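Local coordinates for protein condensin complex subunit 3 (Schizosaccharomyces pombe, PDB 5OQR) that serves as a regulatory subunit of condensin, a complex required to convert interphase chromatin into condensed, mitotic-like chromosomes, at residues F631-I645 with M679-R691. Numbering follows the deposited sequence.
Sequences FPVYAFGAHENQWRI and MLDWTDNEKLYER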
loop_
_atom_site.group_PDB
_atom_site.type_symbol
_atom_site.label_atom_id
_atom_site.label_comp_id
_atom_site.label_asym_id
_atom_site.label_seq_id
_atom_site.Cartn_x
_atom_site.Cartn_y
_atom_site.Cartn_z
ATOM N N PHE A 631 -7.908 -12.187 4.134
ATOM C CA PHE A 631 -7.282 -13.405 4.646
ATOM C C PHE A 631 -6.547 -13.176 5.958
ATOM O O PHE A 631 -6.761 -13.954 6.904
ATOM C CB PHE A 631 -6.356 -14.000 3.579
ATOM C CG PHE A 631 -7.080 -14.739 2.487
ATOM C CD1 PHE A 631 -7.898 -15.813 2.786
ATOM C CD2 PHE A 631 -6.937 -14.365 1.165
ATOM C CE1 PHE A 631 -8.567 -16.492 1.789
ATOM C CE2 PHE A 631 -7.603 -15.042 0.162
ATOM C CZ PHE A 631 -8.419 -16.108 0.477
ATOM N N PRO A 632 -5.697 -12.160 6.105
ATOM C CA PRO A 632 -5.080 -11.934 7.423
ATOM C C PRO A 632 -6.093 -11.630 8.512
ATOM O O PRO A 632 -5.949 -12.113 9.641
ATOM C CB PRO A 632 -4.141 -10.745 7.169
ATOM C CG PRO A 632 -3.918 -10.732 5.707
ATOM C CD PRO A 632 -5.178 -11.229 5.091
ATOM N N VAL A 633 -7.119 -10.834 8.204
ATOM C CA VAL A 633 -8.127 -10.484 9.202
ATOM C C VAL A 633 -8.895 -11.724 9.632
ATOM O O VAL A 633 -9.146 -11.944 10.823
ATOM C CB VAL A 633 -9.068 -9.399 8.644
ATOM C CG1 VAL A 633 -10.352 -9.291 9.468
ATOM C CG2 VAL A 633 -8.360 -8.066 8.614
ATOM N N TYR A 634 -9.293 -12.547 8.664
ATOM C CA TYR A 634 -10.063 -13.747 8.969
ATOM C C TYR A 634 -9.195 -14.790 9.661
ATOM O O TYR A 634 -9.573 -15.337 10.703
ATOM C CB TYR A 634 -10.665 -14.301 7.679
ATOM C CG TYR A 634 -11.497 -15.550 7.840
ATOM C CD1 TYR A 634 -10.950 -16.803 7.605
ATOM C CD2 TYR A 634 -12.832 -15.478 8.208
ATOM C CE1 TYR A 634 -11.705 -17.948 7.739
ATOM C CE2 TYR A 634 -13.595 -16.619 8.344
ATOM C CZ TYR A 634 -13.026 -17.851 8.109
ATOM O OH TYR A 634 -13.782 -18.990 8.243
ATOM N N ALA A 635 -8.013 -15.062 9.106
ATOM C CA ALA A 635 -7.162 -16.121 9.639
ATOM C C ALA A 635 -6.670 -15.785 11.040
ATOM O O ALA A 635 -6.742 -16.618 11.949
ATOM C CB ALA A 635 -5.981 -16.362 8.701
ATOM N N PHE A 636 -6.159 -14.573 11.231
ATOM C CA PHE A 636 -5.525 -14.206 12.491
ATOM C C PHE A 636 -6.513 -13.727 13.545
ATOM O O PHE A 636 -6.088 -13.374 14.650
ATOM C CB PHE A 636 -4.471 -13.128 12.238
ATOM C CG PHE A 636 -3.405 -13.546 11.269
ATOM C CD1 PHE A 636 -2.913 -14.840 11.275
ATOM C CD2 PHE A 636 -2.901 -12.649 10.346
ATOM C CE1 PHE A 636 -1.935 -15.231 10.384
ATOM C CE2 PHE A 636 -1.921 -13.034 9.450
ATOM C CZ PHE A 636 -1.438 -14.327 9.470
ATOM N N GLY A 637 -7.806 -13.721 13.247
ATOM C CA GLY A 637 -8.791 -13.256 14.201
ATOM C C GLY A 637 -9.184 -14.303 15.221
ATOM O O GLY A 637 -9.439 -13.977 16.384
ATOM N N ALA A 638 -9.234 -15.565 14.805
ATOM C CA ALA A 638 -9.691 -16.631 15.682
ATOM C C ALA A 638 -8.934 -17.912 15.371
ATOM O O ALA A 638 -8.563 -18.170 14.223
ATOM C CB ALA A 638 -11.198 -16.866 15.535
ATOM N N HIS A 639 -8.709 -18.714 16.414
ATOM C CA HIS A 639 -8.118 -20.035 16.223
ATOM C C HIS A 639 -8.983 -20.896 15.313
ATOM O O HIS A 639 -8.467 -21.704 14.532
ATOM C CB HIS A 639 -7.927 -20.721 17.575
ATOM C CG HIS A 639 -7.797 -22.210 17.482
ATOM N ND1 HIS A 639 -6.588 -22.843 17.293
ATOM C CD2 HIS A 639 -8.728 -23.190 17.549
ATOM C CE1 HIS A 639 -6.780 -24.148 17.248
ATOM N NE2 HIS A 639 -8.070 -24.386 17.400
ATOM N N GLU A 640 -10.306 -20.740 15.404
ATOM C CA GLU A 640 -11.205 -21.567 14.609
ATOM C C GLU A 640 -11.117 -21.233 13.128
ATOM O O GLU A 640 -11.413 -22.087 12.286
ATOM C CB GLU A 640 -12.643 -21.404 15.099
ATOM C CG GLU A 640 -12.892 -21.923 16.504
ATOM C CD GLU A 640 -12.359 -20.998 17.581
ATOM O OE1 GLU A 640 -11.862 -19.908 17.237
ATOM O OE2 GLU A 640 -12.434 -21.363 18.774
ATOM N N ASN A 641 -10.722 -20.005 12.786
ATOM C CA ASN A 641 -10.580 -19.647 11.380
ATOM C C ASN A 641 -9.342 -20.289 10.775
ATOM O O ASN A 641 -9.365 -20.727 9.620
ATOM C CB ASN A 641 -10.525 -18.129 11.223
ATOM C CG ASN A 641 -11.860 -17.468 11.485
ATOM O OD1 ASN A 641 -12.897 -18.127 11.513
ATOM N ND2 ASN A 641 -11.842 -16.156 11.670
ATOM N N GLN A 642 -8.249 -20.350 11.537
ATOM C CA GLN A 642 -7.059 -21.044 11.058
ATOM C C GLN A 642 -7.344 -22.524 10.846
ATOM O O GLN A 642 -6.838 -23.131 9.898
ATOM C CB GLN A 642 -5.908 -20.851 12.043
ATOM C CG GLN A 642 -5.507 -19.401 12.233
ATOM C CD GLN A 642 -4.234 -19.240 13.037
ATOM O OE1 GLN A 642 -4.165 -19.634 14.197
ATOM N NE2 GLN A 642 -3.215 -18.658 12.420
ATOM N N TRP A 643 -8.170 -23.114 11.712
ATOM C CA TRP A 643 -8.517 -24.523 11.568
ATOM C C TRP A 643 -9.266 -24.773 10.267
ATOM O O TRP A 643 -8.988 -25.747 9.558
ATOM C CB TRP A 643 -9.351 -24.974 12.765
ATOM C CG TRP A 643 -9.566 -26.453 12.844
ATOM C CD1 TRP A 643 -10.530 -27.176 12.211
ATOM C CD2 TRP A 643 -8.804 -27.391 13.613
ATOM N NE1 TRP A 643 -10.416 -28.504 12.532
ATOM C CE2 TRP A 643 -9.363 -28.662 13.393
ATOM C CE3 TRP A 643 -7.702 -27.279 14.465
ATOM C CZ2 TRP A 643 -8.858 -29.813 13.991
ATOM C CZ3 TRP A 643 -7.203 -28.419 15.055
ATOM C CH2 TRP A 643 -7.781 -29.670 14.818
ATOM N N ARG A 644 -10.220 -23.902 9.934
ATOM C CA ARG A 644 -10.976 -24.064 8.696
ATOM C C ARG A 644 -10.074 -23.993 7.473
ATOM O O ARG A 644 -10.350 -24.647 6.461
ATOM C CB ARG A 644 -12.062 -22.992 8.601
ATOM C CG ARG A 644 -13.103 -23.047 9.699
ATOM C CD ARG A 644 -14.163 -21.982 9.493
ATOM N NE ARG A 644 -15.138 -21.946 10.581
ATOM C CZ ARG A 644 -15.120 -21.085 11.593
ATOM N NH1 ARG A 644 -14.175 -20.159 11.684
ATOM N NH2 ARG A 644 -16.060 -21.145 12.527
ATOM N N ILE A 645 -9.000 -23.206 7.539
ATOM C CA ILE A 645 -8.109 -23.072 6.392
ATOM C C ILE A 645 -7.257 -24.324 6.234
ATOM O O ILE A 645 -7.016 -24.788 5.114
ATOM C CB ILE A 645 -7.245 -21.805 6.539
ATOM C CG1 ILE A 645 -8.142 -20.564 6.596
ATOM C CG2 ILE A 645 -6.255 -21.686 5.380
ATOM C CD1 ILE A 645 -7.424 -19.293 6.986
ATOM N N MET A 679 -0.224 -19.724 2.774
ATOM C CA MET A 679 -1.229 -20.519 3.470
ATOM C C MET A 679 -0.707 -21.039 4.802
ATOM O O MET A 679 -1.476 -21.175 5.758
ATOM C CB MET A 679 -1.671 -21.690 2.597
ATOM C CG MET A 679 -2.173 -21.327 1.214
ATOM S SD MET A 679 -3.120 -22.697 0.525
ATOM C CE MET A 679 -3.085 -22.329 -1.219
ATOM N N LEU A 680 0.589 -21.347 4.884
ATOM C CA LEU A 680 1.153 -21.836 6.137
ATOM C C LEU A 680 1.210 -20.736 7.187
ATOM O O LEU A 680 0.973 -20.991 8.373
ATOM C CB LEU A 680 2.547 -22.416 5.894
ATOM C CG LEU A 680 2.597 -23.804 5.256
ATOM C CD1 LEU A 680 4.016 -24.145 4.851
ATOM C CD2 LEU A 680 2.052 -24.855 6.210
ATOM N N ASP A 681 1.530 -19.510 6.776
ATOM C CA ASP A 681 1.512 -18.395 7.715
ATOM C C ASP A 681 0.103 -18.144 8.236
ATOM O O ASP A 681 -0.089 -17.888 9.431
ATOM C CB ASP A 681 2.069 -17.142 7.046
ATOM C CG ASP A 681 3.526 -17.290 6.662
ATOM O OD1 ASP A 681 4.184 -16.263 6.397
ATOM O OD2 ASP A 681 4.014 -18.438 6.633
ATOM N N TRP A 682 -0.896 -18.221 7.356
ATOM C CA TRP A 682 -2.279 -18.028 7.780
ATOM C C TRP A 682 -2.686 -19.025 8.852
ATOM O O TRP A 682 -3.504 -18.703 9.720
ATOM C CB TRP A 682 -3.217 -18.152 6.580
ATOM C CG TRP A 682 -3.071 -17.063 5.565
ATOM C CD1 TRP A 682 -2.490 -15.846 5.745
ATOM C CD2 TRP A 682 -3.516 -17.098 4.205
ATOM N NE1 TRP A 682 -2.545 -15.120 4.584
ATOM C CE2 TRP A 682 -3.171 -15.867 3.622
ATOM C CE3 TRP A 682 -4.173 -18.053 3.425
ATOM C CZ2 TRP A 682 -3.460 -15.565 2.295
ATOM C CZ3 TRP A 682 -4.460 -17.751 2.113
ATOM C CH2 TRP A 682 -4.103 -16.520 1.558
ATOM N N THR A 683 -2.141 -20.236 8.805
ATOM C CA THR A 683 -2.518 -21.294 9.732
ATOM C C THR A 683 -1.596 -21.381 10.942
ATOM O O THR A 683 -1.826 -22.220 11.815
ATOM C CB THR A 683 -2.542 -22.632 8.991
ATOM O OG1 THR A 683 -1.344 -22.777 8.224
ATOM C CG2 THR A 683 -3.711 -22.697 8.045
ATOM N N ASP A 684 -0.580 -20.527 11.026
ATOM C CA ASP A 684 0.365 -20.552 12.135
ATOM C C ASP A 684 -0.280 -19.944 13.376
ATOM O O ASP A 684 -0.699 -18.781 13.360
ATOM C CB ASP A 684 1.632 -19.791 11.754
ATOM C CG ASP A 684 2.724 -19.904 12.797
ATOM O OD1 ASP A 684 2.418 -20.209 13.969
ATOM O OD2 ASP A 684 3.899 -19.677 12.443
ATOM N N ASN A 685 -0.346 -20.726 14.456
ATOM C CA ASN A 685 -0.978 -20.249 15.682
ATOM C C ASN A 685 -0.233 -19.063 16.277
ATOM O O ASN A 685 -0.839 -18.227 16.956
ATOM C CB ASN A 685 -1.058 -21.384 16.703
ATOM C CG ASN A 685 -1.715 -20.956 17.999
ATOM O OD1 ASN A 685 -1.043 -20.728 19.003
ATOM N ND2 ASN A 685 -3.038 -20.837 17.978
ATOM N N GLU A 686 1.076 -18.972 16.041
ATOM C CA GLU A 686 1.858 -17.878 16.601
ATOM C C GLU A 686 1.432 -16.524 16.052
ATOM O O GLU A 686 1.650 -15.504 16.714
ATOM C CB GLU A 686 3.345 -18.107 16.322
ATOM C CG GLU A 686 4.273 -17.079 16.958
ATOM C CD GLU A 686 4.262 -17.139 18.474
ATOM O OE1 GLU A 686 3.721 -18.119 19.027
ATOM O OE2 GLU A 686 4.796 -16.207 19.112
ATOM N N LYS A 687 0.825 -16.487 14.868
ATOM C CA LYS A 687 0.508 -15.232 14.201
ATOM C C LYS A 687 -0.876 -14.700 14.550
ATOM O O LYS A 687 -1.368 -13.806 13.857
ATOM C CB LYS A 687 0.621 -15.397 12.684
ATOM C CG LYS A 687 1.997 -15.817 12.204
ATOM C CD LYS A 687 2.281 -15.267 10.817
ATOM C CE LYS A 687 3.362 -16.059 10.106
ATOM N NZ LYS A 687 4.611 -16.165 10.906
ATOM N N LEU A 688 -1.513 -15.221 15.592
ATOM C CA LEU A 688 -2.806 -14.693 16.003
ATOM C C LEU A 688 -2.637 -13.331 16.663
ATOM O O LEU A 688 -1.707 -13.110 17.444
ATOM C CB LEU A 688 -3.501 -15.658 16.965
ATOM C CG LEU A 688 -4.138 -16.913 16.362
ATOM C CD1 LEU A 688 -4.662 -17.822 17.456
ATOM C CD2 LEU A 688 -5.259 -16.554 15.407
ATOM N N TYR A 689 -3.546 -12.409 16.338
ATOM C CA TYR A 689 -3.514 -11.088 16.955
ATOM C C TYR A 689 -3.749 -11.184 18.457
ATOM O O TYR A 689 -3.084 -10.502 19.246
ATOM C CB TYR A 689 -4.563 -10.185 16.304
ATOM C CG TYR A 689 -4.349 -9.944 14.823
ATOM C CD1 TYR A 689 -3.072 -9.805 14.297
ATOM C CD2 TYR A 689 -5.428 -9.854 13.952
ATOM C CE1 TYR A 689 -2.873 -9.583 12.950
ATOM C CE2 TYR A 689 -5.243 -9.633 12.603
ATOM C CZ TYR A 689 -3.963 -9.497 12.103
ATOM O OH TYR A 689 -3.771 -9.275 10.753
ATOM N N GLU A 690 -4.697 -12.025 18.868
ATOM C CA GLU A 690 -4.994 -12.273 20.274
ATOM C C GLU A 690 -5.525 -11.030 20.980
ATOM O O GLU A 690 -5.136 -9.903 20.660
ATOM C CB GLU A 690 -3.750 -12.785 21.004
ATOM C CG GLU A 690 -4.084 -13.582 22.255
ATOM C CD GLU A 690 -4.741 -14.911 21.936
ATOM O OE1 GLU A 690 -4.494 -15.448 20.835
ATOM O OE2 GLU A 690 -5.511 -15.415 22.781
ATOM N N ARG A 691 -6.411 -11.241 21.949
ATOM C CA ARG A 691 -7.017 -10.158 22.711
ATOM C C ARG A 691 -7.035 -10.514 24.193
ATOM O O ARG A 691 -7.989 -11.115 24.684
ATOM C CB ARG A 691 -8.435 -9.888 22.207
ATOM C CG ARG A 691 -9.161 -8.746 22.907
ATOM C CD ARG A 691 -9.011 -7.431 22.154
ATOM N NE ARG A 691 -7.708 -6.807 22.376
ATOM C CZ ARG A 691 -7.259 -5.755 21.697
ATOM N NH1 ARG A 691 -6.062 -5.249 21.967
ATOM N NH2 ARG A 691 -8.002 -5.209 20.744
#
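Trp682 lays its six-membered ring against the ring of Phe631 in an offset stack, centroids 4.4 Å apart and planes at 19°. The Phe631 CB also sits over this indole face. Beside the stack, Ala635 CB lies 3.9 Å from Trp682 CB. Phe636, just past helix 621-635, has CG anti to its carbonyl carbon (chi1 -58°), which sends the ring across to the chain leaving helix 669-682. The Lys687 carbonyl lies over one face of that ring, while the Asp681 O and Tyr689 OH lie near its plane at the edge. Tyr689 in turn receives the Phe636 CB over the centre of its own ring, 3.6 Å from the centroid, and the two rings meet as an offset edge-to-face pair. Tyr689 N donates to Phe636 O at 3.2 Å, in the carbonyl plane. These helices belong to the alpha-helical solenoid of a HEAT-repeat protein; here helices 621-635 and 639-661 and their connecting turn pack against the last turn of helix 669-682 and the chain that follows. From helix 639-661, Gln642 reaches over with an extended side chain, and its NE2 donates to the Trp682 O and the Asp684 O, both at 2.7 Å. Gln642 NE2 stands above both carbonyl planes; at Asp684 O, Lys687 N comes from the opposite face. A leucine here would probably leave the Trp682 carbonyl without this donor and the Asp684 carbonyl with only Lys687 N of the two. Gln642 OE1 faces Leu688, whose CG lies 3.5 Å away. Farther along, Ile645 CG2 lies 3.8 Å from Thr683 CG2.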